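Local coordinates for protein endosialidase (Enterobacteria phage phi92, PDB 4HIZ) that cleaves polysialic acid within the chain as an endosialidase, acting on alpha-2,8 and alpha-2,9 linkages between the sialic acid units, at residues Ala306-His310 against Ala347-Ile352; Arg337-Tyr343 against Glu383-Arg389; Tyr360-Thr366 against His395-Phe401. One frame throughout, in Å; residues are numbered along the deposited sequence.

All three contacts belong to the catalytic beta-propeller and meet around the blade of strands 347-355, 358-365, 374-378 and 386-389. Interaction 1 packs the first of these strands on the preceding blade, and interaction 3 packs the second against the loop entering the following blade; both are buried, and E349 of the one forms a salt bridge with R364 of the other. Interaction 2 joins the same two blades as interaction 1, but at their outer edges on the protein surface. The chemistry follows position: apolar and CH-pi contacts in interaction 1, direct and water-mediated hydrogen bonds in interaction 3, and tyrosine stacking, charged groups, waters and calcium in interaction 2.

Interaction 1: Ala306-His310 against Ala347-Ile352; sequences AVGYH and AAEPCI
This is a buried packing contact between two neighbouring blades of the beta-propeller: strand 306-310, second in its blade, lies across from strand 347-352, first in the next. Their axes come within 5.8 Å and run antiparallel at 170°, with G308 opposite P350, Y309 opposite E349 and H310 opposite A348 (CA-CA 5.6, 6.4 and 5.7 Å). No clear hydrogen bond crosses; each strand pairs within its own sheet, G308 with H293 and S294, for instance. Both backbones are extended except at E349, whose phi/psi of 50/63 is left-handed and turns its side chain away, to a salt bridge with R364.

A306, G308 and H310 present the side facing the partner. I352 (chi1 p, chi2 t) reaches across so that its CD1 lies 3.8 Å from A306 CB and 3.6 Å from G308 N. P350 CG sits 3.9 Å from G308 CA and 3.6 Å from Y309 N; a CB on G308 would come to 3.0 Å from that CG, so the lack of a side chain leaves room for the proline ring. At the other end H310 (chi1 80°) lays its ring over A348, whose CB is 3.6 Å from the ring centroid in a CH-pi contact, while H310 ND1 lies 3.2 Å from E349 N. Such face-to-face stacking of successive four-stranded antiparallel sheets is the hallmark of the beta-propeller fold.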
loop_
_atom_site.group_PDB
_atom_site.type_symbol
_atom_site.label_atom_id
_atom_site.label_comp_id
_atom_site.label_asym_id
_atom_site.label_seq_id
_atom_site.Cartn_x
_atom_site.Cartn_y
_atom_site.Cartn_z
ATOM N N ALA A 306 -23.749 -31.494 4.288
ATOM C CA ALA A 306 -24.581 -31.043 5.383
ATOM C C ALA A 306 -24.202 -29.590 5.718
ATOM O O ALA A 306 -23.034 -29.198 5.595
ATOM C CB ALA A 306 -24.398 -31.924 6.609
ATOM N N VAL A 307 -25.194 -28.817 6.156
ATOM C CA VAL A 307 -24.985 -27.424 6.588
ATOM C C VAL A 307 -25.489 -27.348 8.027
ATOM O O VAL A 307 -26.535 -27.913 8.333
ATOM C CB VAL A 307 -25.836 -26.498 5.702
ATOM C CG1 VAL A 307 -26.046 -25.107 6.323
ATOM C CG2 VAL A 307 -25.260 -26.435 4.268
ATOM N N GLY A 308 -24.745 -26.701 8.928
ATOM C CA GLY A 308 -25.237 -26.610 10.297
ATOM C C GLY A 308 -26.318 -25.543 10.418
ATOM O O GLY A 308 -26.386 -24.591 9.622
ATOM N N TYR A 309 -27.171 -25.677 11.425
ATOM C CA TYR A 309 -28.133 -24.588 11.681
ATOM C C TYR A 309 -28.633 -24.643 13.114
ATOM O O TYR A 309 -28.486 -25.669 13.816
ATOM C CB TYR A 309 -29.366 -24.683 10.734
ATOM C CG TYR A 309 -30.443 -25.661 11.231
ATOM C CD1 TYR A 309 -30.305 -27.039 11.019
ATOM C CD2 TYR A 309 -31.563 -25.196 11.907
ATOM C CE1 TYR A 309 -31.274 -27.940 11.441
ATOM C CE2 TYR A 309 -32.535 -26.100 12.363
ATOM C CZ TYR A 309 -32.373 -27.459 12.126
ATOM O OH TYR A 309 -33.331 -28.366 12.581
ATOM N N HIS A 310 -29.190 -23.532 13.559
ATOM C CA HIS A 310 -29.937 -23.578 14.818
ATOM C C HIS A 310 -31.055 -22.553 14.808
ATOM O O HIS A 310 -31.063 -21.581 14.012
ATOM C CB HIS A 310 -28.978 -23.330 16.017
ATOM C CG HIS A 310 -28.649 -21.887 16.263
ATOM N ND1 HIS A 310 -27.720 -21.191 15.521
ATOM C CD2 HIS A 310 -29.126 -21.012 17.186
ATOM C CE1 HIS A 310 -27.627 -19.949 15.980
ATOM N NE2 HIS A 310 -28.484 -19.808 16.982
ATOM N N ALA A 347 -27.772 -23.297 23.189
ATOM C CA ALA A 347 -26.738 -23.666 22.215
ATOM C C ALA A 347 -26.992 -23.003 20.868
ATOM O O ALA A 347 -28.122 -22.590 20.564
ATOM C CB ALA A 347 -26.661 -25.207 22.090
ATOM N N ALA A 348 -25.935 -22.921 20.051
ATOM C CA ALA A 348 -25.992 -22.241 18.762
ATOM C C ALA A 348 -24.836 -22.728 17.900
ATOM O O ALA A 348 -23.920 -23.395 18.399
ATOM C CB ALA A 348 -25.816 -20.717 18.978
ATOM N N GLU A 349 -24.904 -22.386 16.610
ATOM C CA GLU A 349 -23.724 -22.381 15.735
ATOM C C GLU A 349 -22.889 -23.638 15.776
ATOM O O GLU A 349 -21.708 -23.605 16.148
ATOM C CB GLU A 349 -22.866 -21.154 16.072
ATOM C CG GLU A 349 -23.570 -19.878 15.633
ATOM C CD GLU A 349 -22.849 -18.598 16.055
ATOM O OE1 GLU A 349 -21.778 -18.678 16.704
ATOM O OE2 GLU A 349 -23.375 -17.502 15.751
ATOM N N PRO A 350 -23.479 -24.763 15.367
ATOM C CA PRO A 350 -22.708 -26.006 15.295
ATOM C C PRO A 350 -21.591 -25.951 14.248
ATOM O O PRO A 350 -21.832 -25.478 13.136
ATOM C CB PRO A 350 -23.751 -27.050 14.874
ATOM C CG PRO A 350 -24.802 -26.226 14.121
ATOM C CD PRO A 350 -24.878 -24.937 14.919
ATOM N N CYS A 351 -20.410 -26.447 14.604
ATOM C CA CYS A 351 -19.376 -26.685 13.592
ATOM C C CYS A 351 -19.491 -28.164 13.302
ATOM O O CYS A 351 -19.556 -28.991 14.232
ATOM C CB CYS A 351 -17.988 -26.383 14.142
ATOM S SG CYS A 351 -17.697 -24.589 14.352
ATOM N N ILE A 352 -19.525 -28.512 12.022
ATOM C CA ILE A 352 -19.693 -29.920 11.667
ATOM C C ILE A 352 -18.642 -30.360 10.658
ATOM O O ILE A 352 -18.322 -29.611 9.727
ATOM C CB ILE A 352 -21.094 -30.221 11.078
ATOM C CG1 ILE A 352 -21.437 -29.282 9.913
ATOM C CG2 ILE A 352 -22.152 -30.089 12.167
ATOM C CD1 ILE A 352 -22.766 -29.665 9.186
#

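Interaction 2: Arg337-Tyr343 against Glu383-Arg389; sequences RTISQEY and ENWNYLR. With CA (calcium ion), chain B.
Y343, on the short helix between two propeller blades, stacks at the protein surface on Y387 of the second blade's outermost strand. Y343 (chi1 m, chi2 -76°) and Y387 (chi1 m, chi2 -80°) form an offset stack with centroids 4.2 Å apart and planes at 14°. R337 and T338 lie on a strand, and past I339, S340 takes the N-cap position of the helix, Y343 N reaching S340 O at 3.0 Å. S340 N donates to Y387 OH at 2.8 Å. Nearest CA pairs are R337-E383 (6.1 Å) and I339-W385 (6.8 Å).

I339 (chi1 p, chi2 t) places CG2 over the five-membered ring of W385 (chi1 m), 3.8 Å from its centroid. This tryptophan closes the Asp box, SxDxGxxW, with S378, D380 and G382, the sialidase turn between a blade's third and fourth strands. From that turn E383 O binds calcium at 2.5 Å, and calcium-bound waters 2 and 4 donate to T338 O at 2.9 and 2.8 Å.

E383 (chi1 m, chi2 -96°) carries OE1 to 4.0 Å from R337 NE, a long salt bridge out of the guanidinium plane; extended R337 also bonds L381 O. R389 (chi1 t, chi2 p, chi3 p) folds back so that NH2 donates to E342 O at 3.1 Å, NH1 bonding G372 O, while water 6 links R389 NH2 (2.9 Å) to E342 OE2 (2.7 Å).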
loop_
_atom_site.group_PDB
_atom_site.type_symbol
_atom_site.label_atom_id
_atom_site.label_comp_id
_atom_site.label_asym_id
_atom_site.label_seq_id
_atom_site.Cartn_x
_atom_site.Cartn_y
_atom_site.Cartn_z
ATOM N N ARG A 337 -31.992 -32.624 10.566
ATOM C CA ARG A 337 -31.654 -33.674 11.523
ATOM C C ARG A 337 -31.100 -33.031 12.777
ATOM O O ARG A 337 -30.045 -32.376 12.720
ATOM C CB ARG A 337 -30.647 -34.639 10.896
ATOM C CG ARG A 337 -31.274 -35.408 9.688
ATOM C CD ARG A 337 -30.283 -36.230 8.921
ATOM N NE ARG A 337 -30.984 -36.914 7.820
ATOM C CZ ARG A 337 -30.452 -37.844 7.051
ATOM N NH1 ARG A 337 -29.213 -38.236 7.254
ATOM N NH2 ARG A 337 -31.191 -38.407 6.098
ATOM N N THR A 338 -31.797 -33.182 13.891
ATOM C CA THR A 338 -31.441 -32.393 15.091
ATOM C C THR A 338 -30.774 -33.226 16.176
ATOM O O THR A 338 -30.944 -34.460 16.239
ATOM C CB THR A 338 -32.686 -31.711 15.715
ATOM O OG1 THR A 338 -33.668 -32.699 16.037
ATOM C CG2 THR A 338 -33.293 -30.704 14.729
ATOM N N ILE A 339 -30.013 -32.547 17.030
ATOM C CA ILE A 339 -29.498 -33.180 18.233
ATOM C C ILE A 339 -30.578 -33.092 19.316
ATOM O O ILE A 339 -31.589 -32.388 19.156
ATOM C CB ILE A 339 -28.176 -32.514 18.701
ATOM C CG1 ILE A 339 -28.409 -31.072 19.204
ATOM C CG2 ILE A 339 -27.154 -32.557 17.570
ATOM C CD1 ILE A 339 -27.135 -30.469 19.881
ATOM N N SER A 340 -30.391 -33.831 20.398
ATOM C CA SER A 340 -31.368 -33.908 21.487
ATOM C C SER A 340 -31.606 -32.557 22.149
ATOM O O SER A 340 -30.681 -31.733 22.231
ATOM C CB SER A 340 -30.864 -34.896 22.542
ATOM O OG SER A 340 -30.657 -36.191 21.985
ATOM N N GLN A 341 -32.806 -32.354 22.690
ATOM C CA GLN A 341 -33.156 -31.091 23.313
ATOM C C GLN A 341 -32.188 -30.726 24.443
ATOM O O GLN A 341 -31.834 -29.548 24.625
ATOM C CB GLN A 341 -34.593 -31.182 23.861
ATOM C CG GLN A 341 -35.135 -29.805 24.233
ATOM C CD GLN A 341 -35.328 -28.976 22.993
ATOM O OE1 GLN A 341 -36.100 -29.357 22.101
ATOM N NE2 GLN A 341 -34.621 -27.851 22.904
ATOM N N GLU A 342 -31.753 -31.742 25.186
ATOM C CA GLU A 342 -30.841 -31.552 26.319
ATOM C C GLU A 342 -29.599 -30.753 25.919
ATOM O O GLU A 342 -29.086 -29.937 26.698
ATOM C CB GLU A 342 -30.409 -32.919 26.862
ATOM C CG GLU A 342 -29.366 -32.880 27.943
ATOM C CD GLU A 342 -29.082 -34.240 28.562
ATOM O OE1 GLU A 342 -29.623 -35.256 28.075
ATOM O OE2 GLU A 342 -28.311 -34.292 29.548
ATOM N N TYR A 343 -29.105 -31.017 24.716
ATOM C CA TYR A 343 -27.845 -30.409 24.258
ATOM C C TYR A 343 -28.086 -29.233 23.313
ATOM O O TYR A 343 -27.179 -28.443 23.065
ATOM C CB TYR A 343 -26.988 -31.497 23.598
ATOM C CG TYR A 343 -26.586 -32.553 24.600
ATOM C CD1 TYR A 343 -25.577 -32.299 25.532
ATOM C CD2 TYR A 343 -27.279 -33.774 24.682
ATOM C CE1 TYR A 343 -25.225 -33.248 26.478
ATOM C CE2 TYR A 343 -26.939 -34.708 25.628
ATOM C CZ TYR A 343 -25.912 -34.456 26.512
ATOM O OH TYR A 343 -25.570 -35.428 27.432
ATOM N N GLU A 383 -28.819 -38.870 12.314
ATOM C CA GLU A 383 -30.070 -39.373 12.873
ATOM C C GLU A 383 -29.952 -39.643 14.365
ATOM O O GLU A 383 -30.900 -39.437 15.102
ATOM C CB GLU A 383 -30.523 -40.649 12.160
ATOM C CG GLU A 383 -30.636 -40.500 10.664
ATOM C CD GLU A 383 -32.031 -40.189 10.215
ATOM O OE1 GLU A 383 -32.591 -39.165 10.661
ATOM O OE2 GLU A 383 -32.572 -40.989 9.421
ATOM N N ASN A 384 -28.787 -40.120 14.803
ATOM C CA ASN A 384 -28.543 -40.396 16.223
ATOM C C ASN A 384 -27.150 -39.950 16.605
ATOM O O ASN A 384 -26.220 -40.123 15.817
ATOM C CB ASN A 384 -28.678 -41.887 16.487
ATOM C CG ASN A 384 -30.115 -42.363 16.320
ATOM O OD1 ASN A 384 -30.943 -42.150 17.194
ATOM N ND2 ASN A 384 -30.416 -42.947 15.179
ATOM N N TRP A 385 -26.997 -39.415 17.817
ATOM C CA TRP A 385 -25.722 -38.867 18.231
ATOM C C TRP A 385 -25.295 -39.439 19.574
ATOM O O TRP A 385 -26.151 -39.846 20.382
ATOM C CB TRP A 385 -25.871 -37.362 18.385
ATOM C CG TRP A 385 -26.245 -36.637 17.153
ATOM C CD1 TRP A 385 -27.515 -36.422 16.677
ATOM C CD2 TRP A 385 -25.350 -35.973 16.235
ATOM N NE1 TRP A 385 -27.463 -35.686 15.508
ATOM C CE2 TRP A 385 -26.150 -35.397 15.220
ATOM C CE3 TRP A 385 -23.948 -35.832 16.165
ATOM C CZ2 TRP A 385 -25.611 -34.686 14.152
ATOM C CZ3 TRP A 385 -23.412 -35.120 15.093
ATOM C CH2 TRP A 385 -24.243 -34.554 14.101
ATOM N N ASN A 386 -23.979 -39.462 19.799
ATOM C CA ASN A 386 -23.367 -39.688 21.107
ATOM C C ASN A 386 -22.770 -38.346 21.558
ATOM O O ASN A 386 -22.099 -37.677 20.760
ATOM C CB ASN A 386 -22.236 -40.698 20.947
ATOM C CG ASN A 386 -22.765 -42.064 20.540
ATOM O OD1 ASN A 386 -22.445 -42.593 19.470
ATOM N ND2 ASN A 386 -23.604 -42.621 21.385
ATOM N N TYR A 387 -23.013 -37.954 22.814
ATOM C CA TYR A 387 -22.696 -36.608 23.297
ATOM C C TYR A 387 -21.673 -36.613 24.409
ATOM O O TYR A 387 -21.681 -37.524 25.274
ATOM C CB TYR A 387 -23.965 -35.981 23.896
ATOM C CG TYR A 387 -25.127 -35.928 22.944
ATOM C CD1 TYR A 387 -25.204 -34.932 21.977
ATOM C CD2 TYR A 387 -26.151 -36.879 23.012
ATOM C CE1 TYR A 387 -26.286 -34.866 21.089
ATOM C CE2 TYR A 387 -27.232 -36.830 22.137
ATOM C CZ TYR A 387 -27.297 -35.817 21.178
ATOM O OH TYR A 387 -28.377 -35.774 20.315
ATOM N N LEU A 388 -20.847 -35.561 24.420
ATOM C CA LEU A 388 -19.927 -35.300 25.517
ATOM C C LEU A 388 -19.990 -33.803 25.843
ATOM O O LEU A 388 -19.538 -32.974 25.040
ATOM C CB LEU A 388 -18.491 -35.656 25.100
ATOM C CG LEU A 388 -18.134 -37.142 24.937
ATOM C CD1 LEU A 388 -16.771 -37.290 24.264
ATOM C CD2 LEU A 388 -18.118 -37.826 26.304
ATOM N N ARG A 389 -20.537 -33.449 26.998
ATOM C CA ARG A 389 -20.566 -32.045 27.391
ATOM C C ARG A 389 -19.172 -31.606 27.834
ATOM O O ARG A 389 -18.524 -32.296 28.625
ATOM C CB ARG A 389 -21.546 -31.881 28.565
ATOM C CG ARG A 389 -21.698 -30.434 29.045
ATOM C CD ARG A 389 -22.690 -29.677 28.193
ATOM N NE ARG A 389 -24.066 -30.166 28.382
ATOM C CZ ARG A 389 -25.127 -29.588 27.837
ATOM N NH1 ARG A 389 -24.992 -28.526 27.038
ATOM N NH2 ARG A 389 -26.350 -30.067 28.089
HETATM CA CA CA B . -32.930 -38.220 15.961
HETATM O O HOH W 1 -33.865 -37.918 8.502
HETATM O O HOH W 2 -31.480 -36.858 17.695
HETATM O O HOH W 3 -33.911 -35.954 16.250
HETATM O O HOH W 4 -31.581 -36.537 14.543
HETATM O O HOH W 5 -27.664 -27.624 26.441
HETATM O O HOH W 6 -27.063 -32.004 30.172
HETATM O O HOH W 7 -33.343 -40.429 16.731
HETATM O O HOH W 8 -34.901 -38.738 16.942
#

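Interaction 3: Tyr360-Thr366 against His395-Phe401; sequences YLTTRGT and HHTNLPF
Two direct hydrogen bonds hold strand 360-365 to the loop 395-401: T362 OG1 donates to L399 O at 2.7 Å, with T362 at chi1 p, and H396 N donates to G365 O at 2.8 Å and 172°. Waters fill the gaps. Water 9 joins T362 OG1 (3.1 Å) to L399 N (3.0 Å), water 11 accepts from G365 N (3.0 Å) and donates to T397 O (2.6 Å), and water 10 lies between R364 NH2 (2.9 Å) and H396 ND1 (2.8 Å); H396 NE2 is hydrogen-bonded to D426.

The segments run roughly antiparallel, 158° apart end to end, with CA-CA distances of 6.1 Å for T362-L399, 4.6 Å for R364-N398 and 4.0 Å for G365-H395. So tight an approach brings H395 CA to 3.2 Å from G365 O and R364 CA to 3.4 Å from T397 O, both CA-H...O contacts. H396 adopts a left-handed backbone conformation (phi/psi 78/-6). R364 is fully extended, every chi near t, and lays its guanidinium face against H396 C, 3.6 Å from NE.

Farther along, F401 (chi1 p), first residue of the next blade's strand 401-404, puts CZ 3.6 Å from Y360 CB and CD1 3.8 Å from T362 CG2, closing the apolar end.

R364 NH1 pairs with E349 while crowding R415 NH2, whose residue also bonds H396 O. A glutamate beside two close arginines resembles the active site of related phage endosialidases, so this polar, hydrated end probably belongs to a sialic-acid pocket.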
loop_
_atom_site.group_PDB
_atom_site.type_symbol
_atom_site.label_atom_id
_atom_site.label_comp_id
_atom_site.label_asym_id
_atom_site.label_seq_id
_atom_site.Cartn_x
_atom_site.Cartn_y
_atom_site.Cartn_z
ATOM N N TYR A 360 -18.853 -35.363 13.048
ATOM C CA TYR A 360 -18.568 -34.732 14.351
ATOM C C TYR A 360 -19.186 -33.359 14.386
ATOM O O TYR A 360 -19.287 -32.688 13.359
ATOM C CB TYR A 360 -17.032 -34.594 14.514
ATOM C CG TYR A 360 -16.334 -35.938 14.505
ATOM C CD1 TYR A 360 -16.242 -36.700 15.678
ATOM C CD2 TYR A 360 -15.791 -36.460 13.321
ATOM C CE1 TYR A 360 -15.624 -37.956 15.686
ATOM C CE2 TYR A 360 -15.150 -37.705 13.313
ATOM C CZ TYR A 360 -15.078 -38.445 14.497
ATOM O OH TYR A 360 -14.459 -39.670 14.498
ATOM N N LEU A 361 -19.630 -32.950 15.577
ATOM C CA LEU A 361 -20.313 -31.668 15.744
ATOM C C LEU A 361 -19.895 -31.060 17.076
ATOM O O LEU A 361 -19.774 -31.767 18.079
ATOM C CB LEU A 361 -21.849 -31.912 15.713
ATOM C CG LEU A 361 -22.778 -30.702 15.964
ATOM C CD1 LEU A 361 -24.130 -30.882 15.232
ATOM C CD2 LEU A 361 -23.074 -30.460 17.454
ATOM N N THR A 362 -19.639 -29.751 17.090
ATOM C CA THR A 362 -19.513 -29.050 18.384
ATOM C C THR A 362 -20.515 -27.925 18.432
ATOM O O THR A 362 -20.876 -27.376 17.386
ATOM C CB THR A 362 -18.124 -28.361 18.528
ATOM O OG1 THR A 362 -17.949 -27.429 17.456
ATOM C CG2 THR A 362 -17.009 -29.375 18.519
ATOM N N THR A 363 -20.957 -27.545 19.641
ATOM C CA THR A 363 -21.880 -26.427 19.746
ATOM C C THR A 363 -21.212 -25.271 20.444
ATOM O O THR A 363 -20.213 -25.441 21.153
ATOM C CB THR A 363 -23.132 -26.774 20.608
ATOM O OG1 THR A 363 -22.702 -27.155 21.917
ATOM C CG2 THR A 363 -23.934 -27.940 19.997
ATOM N N ARG A 364 -21.772 -24.096 20.209
ATOM C CA ARG A 364 -21.502 -22.912 21.019
ATOM C C ARG A 364 -22.499 -22.864 22.189
ATOM O O ARG A 364 -23.713 -22.985 21.973
ATOM C CB ARG A 364 -21.771 -21.671 20.175
ATOM C CG ARG A 364 -21.742 -20.346 20.978
ATOM C CD ARG A 364 -21.829 -19.194 19.990
ATOM N NE ARG A 364 -22.141 -17.947 20.663
ATOM C CZ ARG A 364 -22.149 -16.759 20.074
ATOM N NH1 ARG A 364 -21.851 -16.642 18.787
ATOM N NH2 ARG A 364 -22.437 -15.677 20.786
ATOM N N GLY A 365 -21.999 -22.646 23.401
ATOM C CA GLY A 365 -22.870 -22.428 24.568
ATOM C C GLY A 365 -23.299 -20.962 24.590
ATOM O O GLY A 365 -22.483 -20.072 24.259
ATOM N N THR A 366 -24.542 -20.673 24.999
ATOM C CA THR A 366 -24.985 -19.291 24.927
ATOM C C THR A 366 -25.179 -18.656 26.294
ATOM O O THR A 366 -25.568 -17.479 26.387
ATOM C CB THR A 366 -26.262 -19.132 24.068
ATOM O OG1 THR A 366 -27.315 -19.926 24.638
ATOM C CG2 THR A 366 -26.000 -19.588 22.586
ATOM N N HIS A 395 -18.798 -21.139 26.675
ATOM C CA HIS A 395 -19.831 -20.273 26.122
ATOM C C HIS A 395 -19.259 -19.128 25.272
ATOM O O HIS A 395 -18.067 -18.778 25.381
ATOM C CB HIS A 395 -20.721 -19.726 27.265
ATOM C CG HIS A 395 -19.974 -18.854 28.224
ATOM N ND1 HIS A 395 -19.118 -19.356 29.179
ATOM C CD2 HIS A 395 -19.963 -17.509 28.377
ATOM C CE1 HIS A 395 -18.600 -18.356 29.879
ATOM N NE2 HIS A 395 -19.098 -17.224 29.410
ATOM N N HIS A 396 -20.117 -18.590 24.410
ATOM C CA HIS A 396 -19.899 -17.376 23.604
ATOM C C HIS A 396 -19.034 -17.576 22.392
ATOM O O HIS A 396 -18.864 -16.634 21.580
ATOM C CB HIS A 396 -19.318 -16.194 24.416
ATOM C CG HIS A 396 -20.279 -15.596 25.387
ATOM N ND1 HIS A 396 -21.626 -15.912 25.424
ATOM C CD2 HIS A 396 -20.077 -14.673 26.355
ATOM C CE1 HIS A 396 -22.207 -15.221 26.397
ATOM N NE2 HIS A 396 -21.290 -14.461 26.975
ATOM N N THR A 397 -18.487 -18.782 22.268
ATOM C CA THR A 397 -17.598 -19.066 21.129
ATOM C C THR A 397 -18.096 -20.286 20.366
ATOM O O THR A 397 -18.501 -21.293 20.977
ATOM C CB THR A 397 -16.111 -19.244 21.587
ATOM O OG1 THR A 397 -15.274 -19.465 20.443
ATOM C CG2 THR A 397 -15.914 -20.429 22.533
ATOM N N ASN A 398 -18.042 -20.219 19.034
ATOM C CA ASN A 398 -18.107 -21.469 18.283
ATOM C C ASN A 398 -16.789 -22.220 18.487
ATOM O O ASN A 398 -15.781 -21.626 18.893
ATOM C CB ASN A 398 -18.436 -21.258 16.788
ATOM C CG ASN A 398 -17.339 -20.539 16.047
ATOM O OD1 ASN A 398 -16.770 -19.621 16.582
ATOM N ND2 ASN A 398 -17.057 -20.928 14.832
ATOM N N LEU A 399 -16.788 -23.515 18.189
ATOM C CA LEU A 399 -15.630 -24.374 18.444
ATOM C C LEU A 399 -15.248 -25.131 17.173
ATOM O O LEU A 399 -15.513 -26.333 17.038
ATOM C CB LEU A 399 -15.913 -25.380 19.566
ATOM C CG LEU A 399 -16.121 -24.780 20.977
ATOM C CD1 LEU A 399 -16.352 -25.919 21.999
ATOM C CD2 LEU A 399 -14.915 -23.962 21.406
ATOM N N PRO A 400 -14.651 -24.433 16.215
ATOM C CA PRO A 400 -14.262 -25.110 14.966
ATOM C C PRO A 400 -13.093 -26.051 15.197
ATOM O O PRO A 400 -12.316 -25.940 16.179
ATOM C CB PRO A 400 -13.898 -23.948 14.023
ATOM C CG PRO A 400 -13.312 -22.921 14.994
ATOM C CD PRO A 400 -14.280 -23.003 16.214
ATOM N N PHE A 401 -12.956 -27.019 14.298
ATOM C CA PHE A 401 -12.015 -28.089 14.572
ATOM C C PHE A 401 -11.664 -28.820 13.296
ATOM O O PHE A 401 -12.367 -28.698 12.276
ATOM C CB PHE A 401 -12.612 -29.093 15.582
ATOM C CG PHE A 401 -13.825 -29.821 15.061
ATOM C CD1 PHE A 401 -15.098 -29.254 15.214
ATOM C CD2 PHE A 401 -13.697 -31.060 14.415
ATOM C CE1 PHE A 401 -16.247 -29.918 14.730
ATOM C CE2 PHE A 401 -14.861 -31.728 13.941
ATOM C CZ PHE A 401 -16.106 -31.145 14.084
HETATM O O HOH W 9 -19.410 -24.665 17.450
HETATM O O HOH W 10 -23.309 -16.746 23.354
HETATM O O HOH W 11 -19.147 -21.858 23.472
#